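Catalase (Bacillus pumilus, PDB 4QOM) breaks down hydrogen peroxide to water and oxygen at a buried haem, working as an assembly of four subunits. Local coordinates at residues A[92-97]-A[314-319]; A[105-110]-A[233-238]; A[135-140]-A[330-335]; A[210-215]-A[265-270]. All coordinates share one frame; numbering follows the deposited sequence.

Contact 1: residues A[92-97]-A[314-319]. With HEM (protoporphyrin IX containing Fe), chain E.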
# COMPACT_ATOMS: atom_id res chain seq x y z
N PHE A 92 11.25 18.93 -17.57
CA PHE A 92 10.60 19.23 -16.33
C PHE A 92 11.64 19.30 -15.23
O PHE A 92 12.52 18.47 -15.17
CB PHE A 92 9.55 18.16 -15.94
CG PHE A 92 8.89 18.45 -14.62
CD1 PHE A 92 7.94 19.46 -14.54
CD2 PHE A 92 9.18 17.74 -13.49
CE1 PHE A 92 7.31 19.72 -13.36
CE2 PHE A 92 8.63 18.07 -12.28
CZ PHE A 92 7.67 19.06 -12.20
N VAL A 93 11.54 20.30 -14.37
CA VAL A 93 12.50 20.56 -13.33
C VAL A 93 11.81 20.70 -12.00
O VAL A 93 10.75 21.36 -11.91
CB VAL A 93 13.25 21.88 -13.61
CG1 VAL A 93 14.18 22.22 -12.42
CG2 VAL A 93 13.97 21.80 -14.92
N ARG A 94 12.36 20.04 -10.96
CA ARG A 94 11.92 20.28 -9.61
C ARG A 94 13.11 20.80 -8.80
O ARG A 94 14.18 20.23 -8.79
CB ARG A 94 11.35 19.01 -8.99
CG ARG A 94 10.75 19.17 -7.61
CD ARG A 94 9.88 17.99 -7.15
NE ARG A 94 9.38 18.05 -5.77
CZ ARG A 94 10.10 17.90 -4.66
NH1 ARG A 94 11.39 17.66 -4.72
NH2 ARG A 94 9.52 18.03 -3.49
N PHE A 95 12.82 21.89 -8.08
CA PHE A 95 13.75 22.46 -7.11
C PHE A 95 13.26 22.14 -5.72
O PHE A 95 12.05 21.93 -5.50
CB PHE A 95 13.86 23.98 -7.27
CG PHE A 95 14.30 24.44 -8.63
CD1 PHE A 95 15.63 24.32 -9.04
CD2 PHE A 95 13.43 25.06 -9.48
CE1 PHE A 95 16.01 24.77 -10.29
CE2 PHE A 95 13.81 25.53 -10.70
CZ PHE A 95 15.10 25.40 -11.10
N SER A 96 14.17 22.10 -4.72
CA SER A 96 13.78 21.61 -3.41
C SER A 96 14.76 22.06 -2.31
O SER A 96 15.93 22.38 -2.58
CB SER A 96 13.62 20.08 -3.48
OG SER A 96 14.82 19.48 -3.91
N THR A 97 14.30 22.06 -1.06
CA THR A 97 15.21 21.95 0.06
C THR A 97 15.54 20.47 0.30
O THR A 97 15.25 19.60 -0.57
CB THR A 97 14.66 22.66 1.28
OG1 THR A 97 13.46 22.03 1.72
CG2 THR A 97 14.38 24.17 0.95
N ALA A 314 6.31 13.68 -9.35
CA ALA A 314 7.48 13.57 -10.21
C ALA A 314 8.50 12.66 -9.65
O ALA A 314 8.79 12.68 -8.43
CB ALA A 314 8.08 14.96 -10.42
N ALA A 315 9.06 11.84 -10.50
CA ALA A 315 10.10 10.89 -10.11
C ALA A 315 11.29 11.11 -10.96
O ALA A 315 11.23 10.89 -12.16
CB ALA A 315 9.55 9.47 -10.21
N PHE A 316 12.42 11.42 -10.32
CA PHE A 316 13.73 11.52 -11.04
C PHE A 316 14.67 10.43 -10.51
O PHE A 316 14.58 10.03 -9.34
CB PHE A 316 14.39 12.83 -10.81
CG PHE A 316 13.55 14.04 -11.12
CD1 PHE A 316 12.64 14.56 -10.18
CD2 PHE A 316 13.75 14.75 -12.30
CE1 PHE A 316 11.94 15.72 -10.42
CE2 PHE A 316 13.01 15.94 -12.54
CZ PHE A 316 12.10 16.41 -11.62
N THR A 317 15.58 9.94 -11.34
CA THR A 317 16.59 9.01 -10.85
C THR A 317 17.89 9.25 -11.57
O THR A 317 17.91 9.32 -12.83
CB THR A 317 16.20 7.51 -10.97
OG1 THR A 317 17.30 6.70 -10.58
CG2 THR A 317 15.81 7.11 -12.39
N PRO A 318 18.98 9.25 -10.80
CA PRO A 318 20.30 9.30 -11.58
C PRO A 318 20.57 8.13 -12.55
O PRO A 318 21.45 8.26 -13.49
CB PRO A 318 21.34 9.34 -10.46
CG PRO A 318 20.63 9.81 -9.28
CD PRO A 318 19.22 9.30 -9.37
N SER A 319 19.93 6.98 -12.35
CA SER A 319 20.02 5.84 -13.27
C SER A 319 19.18 5.99 -14.49
O SER A 319 19.25 5.14 -15.37
CB SER A 319 19.75 4.52 -12.53
OG SER A 319 18.54 4.64 -11.79
CHA HEM E . 15.78 13.00 -3.56
CHB HEM E . 18.49 9.28 -2.17
CHC HEM E . 22.57 12.04 -2.73
CHD HEM E . 19.83 15.20 -5.20
C1A HEM E . 16.17 11.78 -3.09
C2A HEM E . 15.28 10.75 -2.65
C3A HEM E . 16.05 9.70 -2.30
C4A HEM E . 17.39 10.09 -2.45
CMA HEM E . 15.60 8.37 -1.80
CAA HEM E . 13.79 10.79 -2.72
CBA HEM E . 13.39 10.44 -4.17
CGA HEM E . 11.89 10.44 -4.43
O1A HEM E . 11.46 10.52 -5.64
O2A HEM E . 11.11 10.29 -3.45
C1B HEM E . 19.82 9.76 -2.19
C2B HEM E . 20.92 8.96 -1.75
C3B HEM E . 22.02 9.73 -1.85
C4B HEM E . 21.63 11.01 -2.45
CMB HEM E . 20.83 7.56 -1.20
CAB HEM E . 23.41 9.37 -1.53
CBB HEM E . 23.55 8.13 -1.13
C1C HEM E . 22.17 13.15 -3.48
C2C HEM E . 23.03 13.88 -4.31
C3C HEM E . 22.27 14.80 -4.97
C4C HEM E . 20.90 14.56 -4.67
CMC HEM E . 24.53 13.79 -4.35
CAC HEM E . 22.72 15.71 -5.98
CBC HEM E . 23.89 15.48 -6.57
C1D HEM E . 18.51 14.83 -4.88
C2D HEM E . 17.39 15.64 -5.34
C3D HEM E . 16.26 15.05 -4.88
C4D HEM E . 16.71 13.87 -4.14
CMD HEM E . 17.52 16.88 -6.19
CAD HEM E . 14.85 15.51 -5.12
CBD HEM E . 14.36 15.11 -6.53
CGD HEM E . 12.96 15.64 -6.74
O1D HEM E . 12.87 16.85 -7.05
O2D HEM E . 11.96 14.87 -6.54
NA HEM E . 17.46 11.37 -2.98
NB HEM E . 20.31 10.91 -2.64
NC HEM E . 20.88 13.50 -3.82
ND HEM E . 18.06 13.80 -4.16
FE HEM E . 19.13 12.42 -3.44
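Arg94 and Phe316 meet beside a haem propionate, where strand 88-96 of the catalase beta-barrel faces the irregular segment 314-319. The pair illustrates how a side chain can follow one carboxylate oxygen along its length. Arg94 CB already lies between two partners, 3.6 Å from Phe316 CE1 and close to the propionate oxygen O1D. With CG anti to the backbone N (chi1 -175°), the chain runs extended as far as NE and slides past that oxygen, its CG and CD both 3.2 Å from haem O1D. The guanidinium then turns, and NH1 gives O1D a fairly straight hydrogen bond of 2.9 Å (160°); the oxygen sits at the edge of the guanidinium, near its plane. NH2 is held by the carbonyl of His57, so the flat group is fixed at two points. Leucine in place of Arg94 would probably leave O1D without this charged donor and the His57 carbonyl without its mate. Arg54, Gln344 and Arg347 also bond to the haem. Phe316 packs against the acid group as well, with CD1 3.6 Å from haem CGD. Behind it Phe92 crosses at about a right angle: Phe92 CD2 lies 3.7 Å from Phe316 CZ, and Phe92 CE2 lies 3.7 Å from Ala314 CB. The backbone oxygen of Phe92 approaches the edge of the Phe316 ring, near its plane, 3.7 Å from CE2.

Contact 2: residues A[105-110]-A[233-238]; sequences PETLRD and AEIQAN. With PYG (benzene-1,2,3-triol), chain G.
Thr107 and Gln236 bring their CA atoms within 5.9 Å of each other where the irregular loop 105-110 passes helix 229-236, the nearest CA pair of the two segments. From there the contact is carried mainly by side chains, and it illustrates how, across two segments, a single hydrogen bond is joined by apolar packing. Thr107 OG1 donates to Gln236 OE1 at 2.7 Å. The C=O...donor angle is 112°, so the hydroxyl comes in from the flank of the carbonyl, tilted 17° out of its plane. Gln236 can offer that oxygen because its CG stands anti to the backbone N (chi1 -168°) and the chain stretches out beyond it, crossing the threonine at a slant; OG1 is 3.3 Å from Gln236 CG. On the other branch, Thr107 CG2 meets Ile235 CG2 at 3.6 Å, so the threonine straddles two neighbouring helix residues. Leu108 CD2 adds an apolar neighbour to the amide, 3.6 Å from Gln236 OE1. The other half of that amide reaches across the assembly: NE2 bonds to the backbone oxygen of Gln236 of the third subunit, while Phe240 of that subunit packs on Pro105 and Leu108. At the far end of the loop, Asp110 OD1 lies 2.7 Å from O2 of a bound benzene-1,2,3-triol, and Asp110 OD2 takes the backbone N-H groups of Val98 and Ile99. An aspartate so placed is consistent with the main access channel of haem catalases, which leads down to the distal side of the haem.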
# COMPACT_ATOMS: atom_id res chain seq x y z
N PRO A 105 9.76 25.67 5.94
CA PRO A 105 10.12 26.96 5.27
C PRO A 105 11.26 26.79 4.26
O PRO A 105 12.13 25.96 4.40
CB PRO A 105 10.55 27.85 6.46
CG PRO A 105 9.94 27.24 7.67
CD PRO A 105 9.95 25.76 7.40
N GLU A 106 11.27 27.68 3.30
CA GLU A 106 12.29 27.71 2.30
C GLU A 106 13.44 28.69 2.61
O GLU A 106 14.31 28.95 1.73
CB GLU A 106 11.66 27.97 0.92
CG GLU A 106 10.88 26.78 0.41
CD GLU A 106 10.06 27.08 -0.82
OE1 GLU A 106 9.51 28.20 -0.94
OE2 GLU A 106 9.90 26.18 -1.68
N THR A 107 13.47 29.15 3.85
CA THR A 107 14.49 30.07 4.40
C THR A 107 15.49 29.31 5.26
O THR A 107 16.37 29.94 5.86
CB THR A 107 13.81 31.13 5.28
OG1 THR A 107 12.75 30.50 6.02
CG2 THR A 107 13.17 32.21 4.43
N LEU A 108 15.39 27.97 5.33
CA LEU A 108 16.31 27.20 6.20
C LEU A 108 17.65 27.00 5.45
O LEU A 108 17.69 26.90 4.22
CB LEU A 108 15.74 25.86 6.55
CG LEU A 108 14.33 25.88 7.16
CD1 LEU A 108 13.94 24.47 7.55
CD2 LEU A 108 14.31 26.81 8.37
N ARG A 109 18.71 26.78 6.22
CA ARG A 109 19.99 26.33 5.65
C ARG A 109 19.92 24.88 5.14
O ARG A 109 19.38 24.01 5.80
CB ARG A 109 21.13 26.48 6.68
CG ARG A 109 22.52 26.12 6.13
CD ARG A 109 23.67 26.43 7.07
NE ARG A 109 23.56 27.80 7.58
CZ ARG A 109 23.90 28.92 6.93
NH1 ARG A 109 24.49 28.91 5.74
NH2 ARG A 109 23.63 30.09 7.49
N ASP A 110 20.44 24.65 3.95
CA ASP A 110 20.31 23.32 3.27
C ASP A 110 20.94 23.47 1.89
O ASP A 110 20.81 24.50 1.26
CB ASP A 110 18.80 22.92 3.12
CG ASP A 110 18.40 21.66 3.91
OD1 ASP A 110 19.26 20.95 4.54
OD2 ASP A 110 17.14 21.40 3.95
N ALA A 233 15.83 35.17 8.28
CA ALA A 233 14.85 35.33 9.35
C ALA A 233 13.80 36.34 8.93
O ALA A 233 12.60 36.15 9.17
CB ALA A 233 15.55 35.73 10.66
N GLU A 234 14.22 37.44 8.30
CA GLU A 234 13.28 38.52 7.98
C GLU A 234 12.22 37.99 6.99
O GLU A 234 11.01 38.28 7.09
CB GLU A 234 14.02 39.72 7.39
CG GLU A 234 14.76 40.58 8.37
CD GLU A 234 15.33 41.78 7.66
OE1 GLU A 234 16.54 41.73 7.31
OE2 GLU A 234 14.55 42.71 7.36
N ILE A 235 12.68 37.18 6.04
CA ILE A 235 11.76 36.57 5.08
C ILE A 235 10.90 35.54 5.77
O ILE A 235 9.66 35.54 5.59
CB ILE A 235 12.51 35.97 3.86
CG1 ILE A 235 13.14 37.11 3.04
CG2 ILE A 235 11.56 35.12 2.99
CD1 ILE A 235 14.09 36.63 2.01
N GLN A 236 11.52 34.68 6.58
CA GLN A 236 10.78 33.62 7.27
C GLN A 236 9.58 34.13 8.14
O GLN A 236 8.54 33.46 8.24
CB GLN A 236 11.72 32.77 8.14
CG GLN A 236 11.09 31.50 8.64
CD GLN A 236 12.07 30.59 9.29
OE1 GLN A 236 13.06 30.20 8.65
NE2 GLN A 236 11.89 30.30 10.57
N ALA A 237 9.76 35.32 8.73
CA ALA A 237 8.73 35.96 9.52
C ALA A 237 7.41 36.05 8.80
O ALA A 237 6.37 35.99 9.43
CB ALA A 237 9.19 37.34 9.94
N ASN A 238 7.46 36.28 7.49
CA ASN A 238 6.24 36.60 6.74
C ASN A 238 5.90 35.62 5.64
O ASN A 238 4.80 35.68 5.13
CB ASN A 238 6.38 37.94 6.07
CG ASN A 238 6.43 39.09 7.09
OD1 ASN A 238 5.62 39.16 8.01
ND2 ASN A 238 7.39 39.97 6.92
C1 PYG G . 21.81 20.69 6.41
C2 PYG G . 20.93 21.38 7.37
C3 PYG G . 21.58 22.16 8.47
C4 PYG G . 22.97 22.21 8.54
C5 PYG G . 23.74 21.53 7.62
C6 PYG G . 23.18 20.79 6.58
O1 PYG G . 21.37 19.93 5.36
O2 PYG G . 19.58 21.25 7.25
O3 PYG G . 20.89 22.88 9.44

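Contact 3: residues A[135-140]-A[330-335]; sequences FFIRDA and DKLLQG. With PYG (benzene-1,2,3-triol), chain H; HEM (protoporphyrin IX containing Fe), chain E.
The rim of the haem pocket is closed here by Phe135, Ile137 and Ala140 of a loop packing on Leu332 and Gly335 at the start of helix 331-348. Leu332 is the wedge: its CD2 lies 3.5 Å from Phe135 CD2, the two side chains crossing at about a right angle, while its CD1 touches Ile137 CG1 at 3.8 Å and haem CAB at 3.6 Å. Phe135 is sandwiched, with Phe136 CD1 over one face and the haem methyl CMC over the other; its CE1 reaches C3 of a bound benzene-1,2,3-triol at 3.3 Å. Trimming Phe135 to an alanine is likely to open a gap beside CMC and take away one surface on which Leu332 CD2 and the triol ring rest. Gly335 has no side chain, so Ala140 CB can settle 3.6 Å from its CA. Asp330 caps the helix, its OD1 accepting from Leu333 N at 3.0 Å and, weakly, from Leu332 N. Farther out, a water joins Asp139 OD2 to Lys331 NZ, and Asp139 OD1 bonds to Ser23 of the third subunit. The triol is hydrogen-bonded to His57 and Asn130, so the phenylalanine wall borders what is, as in other haem catalases, the distal substrate pocket.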
# COMPACT_ATOMS: atom_id res chain seq x y z
N PHE A 135 29.47 16.83 -2.12
CA PHE A 135 28.61 16.25 -1.10
C PHE A 135 29.40 15.99 0.20
O PHE A 135 30.63 16.06 0.22
CB PHE A 135 27.96 14.96 -1.65
CG PHE A 135 26.60 14.68 -1.09
CD1 PHE A 135 25.61 15.54 -1.37
CD2 PHE A 135 26.36 13.57 -0.33
CE1 PHE A 135 24.32 15.29 -0.89
CE2 PHE A 135 25.09 13.31 0.18
CZ PHE A 135 24.08 14.18 -0.09
N PHE A 136 28.70 15.65 1.24
CA PHE A 136 29.20 15.44 2.61
C PHE A 136 29.92 14.10 2.74
O PHE A 136 30.74 13.95 3.61
CB PHE A 136 28.04 15.30 3.56
CG PHE A 136 27.09 16.47 3.58
CD1 PHE A 136 25.93 16.46 2.79
CD2 PHE A 136 27.29 17.51 4.47
CE1 PHE A 136 25.04 17.51 2.83
CE2 PHE A 136 26.37 18.56 4.54
CZ PHE A 136 25.25 18.55 3.72
N ILE A 137 29.50 13.14 1.93
CA ILE A 137 29.96 11.77 2.02
C ILE A 137 30.28 11.22 0.62
O ILE A 137 29.96 11.85 -0.39
CB ILE A 137 28.94 10.83 2.73
CG1 ILE A 137 27.56 10.87 2.03
CG2 ILE A 137 28.81 11.16 4.22
CD1 ILE A 137 26.62 9.79 2.46
N ARG A 138 30.99 10.10 0.58
CA ARG A 138 31.46 9.52 -0.68
C ARG A 138 31.05 8.06 -0.90
O ARG A 138 31.46 7.47 -1.88
CB ARG A 138 33.01 9.61 -0.81
CG ARG A 138 33.74 8.85 0.28
CD ARG A 138 35.25 8.72 -0.01
NE ARG A 138 35.90 9.98 -0.03
CZ ARG A 138 36.74 10.48 0.90
NH1 ARG A 138 36.97 9.86 2.05
NH2 ARG A 138 37.31 11.62 0.65
N ASP A 139 30.21 7.49 0.02
CA ASP A 139 29.76 6.15 -0.14
C ASP A 139 28.28 6.08 0.30
O ASP A 139 27.99 6.51 1.36
CB ASP A 139 30.59 5.19 0.70
CG ASP A 139 30.34 3.73 0.36
OD1 ASP A 139 29.12 3.30 0.37
OD2 ASP A 139 31.33 2.97 0.10
N ALA A 140 27.43 5.51 -0.57
CA ALA A 140 25.98 5.48 -0.27
C ALA A 140 25.58 4.72 0.99
O ALA A 140 24.46 4.94 1.53
CB ALA A 140 25.23 4.96 -1.48
N ASP A 330 31.92 6.37 -8.98
CA ASP A 330 31.65 7.09 -7.78
C ASP A 330 30.67 6.27 -6.91
O ASP A 330 29.59 5.94 -7.35
CB ASP A 330 31.04 8.44 -8.22
CG ASP A 330 30.56 9.34 -7.08
OD1 ASP A 330 30.03 8.85 -6.08
OD2 ASP A 330 30.58 10.58 -7.27
N LYS A 331 31.09 5.92 -5.68
CA LYS A 331 30.41 4.92 -4.91
C LYS A 331 29.09 5.52 -4.35
O LYS A 331 28.21 4.77 -3.94
CB LYS A 331 31.25 4.45 -3.74
CG LYS A 331 32.53 3.71 -4.16
CD LYS A 331 33.25 3.15 -2.95
CE LYS A 331 34.68 2.74 -3.30
NZ LYS A 331 35.31 2.21 -2.06
N LEU A 332 29.05 6.85 -4.25
CA LEU A 332 27.88 7.55 -3.81
C LEU A 332 26.81 7.43 -4.91
O LEU A 332 25.67 7.06 -4.65
CB LEU A 332 28.21 9.00 -3.50
CG LEU A 332 27.12 9.78 -2.74
CD1 LEU A 332 26.98 9.24 -1.32
CD2 LEU A 332 27.48 11.25 -2.75
N LEU A 333 27.19 7.82 -6.11
CA LEU A 333 26.34 7.64 -7.27
C LEU A 333 25.86 6.22 -7.45
O LEU A 333 24.68 6.00 -7.72
CB LEU A 333 27.06 8.03 -8.53
CG LEU A 333 26.39 7.80 -9.88
CD1 LEU A 333 25.09 8.58 -9.97
CD2 LEU A 333 27.36 8.31 -10.92
N GLN A 334 26.74 5.25 -7.27
CA GLN A 334 26.35 3.88 -7.48
C GLN A 334 25.13 3.50 -6.61
O GLN A 334 24.20 2.85 -7.09
CB GLN A 334 27.50 2.92 -7.19
CG GLN A 334 28.68 3.05 -8.15
CD GLN A 334 28.51 2.26 -9.43
OE1 GLN A 334 28.22 1.07 -9.37
NE2 GLN A 334 28.66 2.90 -10.59
N GLY A 335 25.09 3.89 -5.33
CA GLY A 335 23.88 3.62 -4.52
C GLY A 335 22.62 4.36 -4.93
O GLY A 335 21.50 3.82 -4.82
C1 PYG H . 20.29 14.55 0.07
C2 PYG H . 20.92 15.80 -0.34
C3 PYG H . 21.69 16.55 0.66
C4 PYG H . 21.81 16.10 1.98
C5 PYG H . 21.19 14.90 2.36
C6 PYG H . 20.46 14.18 1.43
O1 PYG H . 19.60 13.79 -0.87
O2 PYG H . 20.79 16.21 -1.59
O3 PYG H . 22.22 17.68 0.26
CHA HEM E . 15.78 13.00 -3.56
CHB HEM E . 18.49 9.28 -2.17
CHC HEM E . 22.57 12.04 -2.73
CHD HEM E . 19.83 15.20 -5.20
C1A HEM E . 16.17 11.78 -3.09
C2A HEM E . 15.28 10.75 -2.65
C3A HEM E . 16.05 9.70 -2.30
C4A HEM E . 17.39 10.09 -2.45
CMA HEM E . 15.60 8.37 -1.80
CAA HEM E . 13.79 10.79 -2.72
CBA HEM E . 13.39 10.44 -4.17
CGA HEM E . 11.89 10.44 -4.43
O1A HEM E . 11.46 10.52 -5.64
O2A HEM E . 11.11 10.29 -3.45
C1B HEM E . 19.82 9.76 -2.19
C2B HEM E . 20.92 8.96 -1.75
C3B HEM E . 22.02 9.73 -1.85
C4B HEM E . 21.63 11.01 -2.45
CMB HEM E . 20.83 7.56 -1.20
CAB HEM E . 23.41 9.37 -1.53
CBB HEM E . 23.55 8.13 -1.13
C1C HEM E . 22.17 13.15 -3.48
C2C HEM E . 23.03 13.88 -4.31
C3C HEM E . 22.27 14.80 -4.97
C4C HEM E . 20.90 14.56 -4.67
CMC HEM E . 24.53 13.79 -4.35
CAC HEM E . 22.72 15.71 -5.98
CBC HEM E . 23.89 15.48 -6.57
C1D HEM E . 18.51 14.83 -4.88
C2D HEM E . 17.39 15.64 -5.34
C3D HEM E . 16.26 15.05 -4.88
C4D HEM E . 16.71 13.87 -4.14
CMD HEM E . 17.52 16.88 -6.19
CAD HEM E . 14.85 15.51 -5.12
CBD HEM E . 14.36 15.11 -6.53
CGD HEM E . 12.96 15.64 -6.74
O1D HEM E . 12.87 16.85 -7.05
O2D HEM E . 11.96 14.87 -6.54
NA HEM E . 17.46 11.37 -2.98
NB HEM E . 20.31 10.91 -2.64
NC HEM E . 20.88 13.50 -3.82
ND HEM E . 18.06 13.80 -4.16
FE HEM E . 19.13 12.42 -3.44
O HOH W 1 33.98 3.36 0.47

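Contact 4: residues A[210-215]-A[265-270]; sequences ETKYVK and LMPLSD
Tyr213 and Met266 form an antiparallel hydrogen-bonded pair, their CA atoms 5.0 Å apart, and the short segments 211-215 and 265-267 of two strands run at 142° to each other, well twisted from strict antiparallelism. Tyr213 N donates to Met266 O at 2.9 Å, and Met266 N returns a bond to Tyr213 O at 3.0 Å. One step on, Val214 and Leu265 make a non-hydrogen-bonded pair whose side chains lie next to each other and point the same way, Val214 CG2 3.9 Å from Leu265 CD2. This pairing joins strands 211-220 and 258-267 in the antiparallel beta-barrel that forms the heart of the catalase fold, and strand 202-205 flanks the first of them, with Phe202 and Trp204 packing on Val214. On the Tyr213 side of the sheet, the chain leaving the second strand folds Leu268 back over the aromatic ring. Its CD2 stands 3.4 Å from the centroid of the Tyr213 ring and only 7° off the ring normal, a CH-pi contact squarely over the face. A chi1 of -68°, with CG anti to the carbonyl carbon, swings the ring to where the methyl can sit over it. Met266 SD approaches the same ring obliquely in a Met-aromatic contact, 4.2 Å from Tyr213 CD2. Where the strands part, a water accepts from Leu268 N at 3.1 Å and lies so near Thr211 O that a bond there is doubtful.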
# COMPACT_ATOMS: atom_id res chain seq x y z
N GLU A 210 34.87 6.01 -27.41
CA GLU A 210 35.85 6.71 -26.57
C GLU A 210 35.10 7.33 -25.39
O GLU A 210 34.02 7.88 -25.59
CB GLU A 210 36.59 7.77 -27.40
CG GLU A 210 37.25 7.17 -28.63
CD GLU A 210 37.65 8.15 -29.73
OE1 GLU A 210 37.11 9.29 -29.86
OE2 GLU A 210 38.58 7.75 -30.47
N THR A 211 35.68 7.27 -24.20
CA THR A 211 35.08 7.75 -22.98
C THR A 211 35.85 8.91 -22.40
O THR A 211 37.08 8.87 -22.36
CB THR A 211 35.03 6.64 -21.90
OG1 THR A 211 34.31 5.51 -22.40
CG2 THR A 211 34.37 7.13 -20.57
N LYS A 212 35.12 9.94 -21.94
CA LYS A 212 35.69 11.00 -21.10
C LYS A 212 34.91 11.06 -19.80
O LYS A 212 33.67 10.82 -19.78
CB LYS A 212 35.56 12.39 -21.76
CG LYS A 212 36.27 12.60 -23.09
CD LYS A 212 37.63 13.16 -22.88
CE LYS A 212 38.30 13.44 -24.21
NZ LYS A 212 39.72 13.75 -23.99
N TYR A 213 35.54 11.47 -18.71
CA TYR A 213 34.83 11.94 -17.55
C TYR A 213 34.23 13.32 -17.75
O TYR A 213 34.80 14.20 -18.36
CB TYR A 213 35.68 11.99 -16.28
CG TYR A 213 36.16 10.70 -15.63
CD1 TYR A 213 35.31 9.61 -15.38
CD2 TYR A 213 37.49 10.58 -15.23
CE1 TYR A 213 35.78 8.47 -14.75
CE2 TYR A 213 37.95 9.46 -14.60
CZ TYR A 213 37.10 8.43 -14.32
OH TYR A 213 37.64 7.32 -13.71
N VAL A 214 33.01 13.52 -17.18
CA VAL A 214 32.31 14.82 -17.37
C VAL A 214 31.76 15.28 -16.05
O VAL A 214 31.31 14.46 -15.22
CB VAL A 214 31.21 14.74 -18.45
CG1 VAL A 214 30.07 13.77 -18.03
CG2 VAL A 214 30.69 16.11 -18.87
N LYS A 215 31.75 16.58 -15.85
CA LYS A 215 31.00 17.24 -14.77
C LYS A 215 30.10 18.29 -15.39
O LYS A 215 30.51 18.99 -16.32
CB LYS A 215 31.97 17.86 -13.75
CG LYS A 215 32.50 16.82 -12.79
CD LYS A 215 33.04 17.46 -11.54
CE LYS A 215 33.62 16.44 -10.61
NZ LYS A 215 32.71 15.72 -9.68
N LEU A 265 35.43 18.49 -19.03
CA LEU A 265 35.79 17.19 -19.56
C LEU A 265 37.21 16.80 -19.18
O LEU A 265 38.14 17.62 -19.25
CB LEU A 265 35.68 17.15 -21.08
CG LEU A 265 34.27 17.21 -21.63
CD1 LEU A 265 34.25 17.57 -23.11
CD2 LEU A 265 33.59 15.85 -21.42
N MET A 266 37.40 15.56 -18.74
CA MET A 266 38.67 15.08 -18.24
C MET A 266 38.94 13.69 -18.79
O MET A 266 38.11 12.80 -18.73
CB MET A 266 38.60 15.01 -16.68
CG MET A 266 39.79 14.34 -16.04
SD MET A 266 39.66 14.00 -14.28
CE MET A 266 39.73 15.59 -13.53
N PRO A 267 40.15 13.47 -19.33
CA PRO A 267 40.52 12.15 -19.72
C PRO A 267 40.53 11.16 -18.57
O PRO A 267 40.90 11.52 -17.47
CB PRO A 267 41.97 12.30 -20.26
CG PRO A 267 42.24 13.72 -20.35
CD PRO A 267 41.24 14.46 -19.46
N LEU A 268 40.14 9.91 -18.83
CA LEU A 268 40.18 8.84 -17.83
C LEU A 268 41.54 8.72 -17.22
O LEU A 268 41.67 8.51 -16.01
CB LEU A 268 39.80 7.51 -18.43
CG LEU A 268 38.36 7.34 -18.89
CD1 LEU A 268 38.11 5.91 -19.30
CD2 LEU A 268 37.41 7.78 -17.79
N SER A 269 42.56 8.89 -18.04
CA SER A 269 43.92 8.68 -17.58
C SER A 269 44.38 9.77 -16.60
O SER A 269 45.33 9.53 -15.86
CB SER A 269 44.87 8.66 -18.75
OG SER A 269 44.73 9.86 -19.46
N ASP A 270 43.70 10.91 -16.53
CA ASP A 270 44.14 11.95 -15.61
C ASP A 270 43.96 11.53 -14.16
O ASP A 270 44.51 12.19 -13.28
CB ASP A 270 43.42 13.25 -15.84
CG ASP A 270 44.04 14.12 -16.90
OD1 ASP A 270 44.99 13.67 -17.53
OD2 ASP A 270 43.58 15.28 -17.02
O HOH W 2 39.50 9.37 -21.83

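Overall arrangement
Contacts 1 and 3 share the haem, their centres about 18 Å apart: the first meets a propionate, the third the vinyl and methyl rim, and Pro318 CB of one lies 3.9 Å from Leu333 CD1 of the other. The distal-pocket triol beside contact 3 is hydrogen-bonded to His57, whose carbonyl also receives Arg94 of contact 1. Contact 2 sits farther out, its triol probably in the access channel, yet Thr97 CB comes within 3.9 Å of Asp110 OD2. Contacts 2 and 3 both reach the third subunit. Contact 4 lies in the sheet that also holds strand 88-96 of contact 1; its centre is about 40 Å from that of contact 2, on the opposite side of the chain's centre.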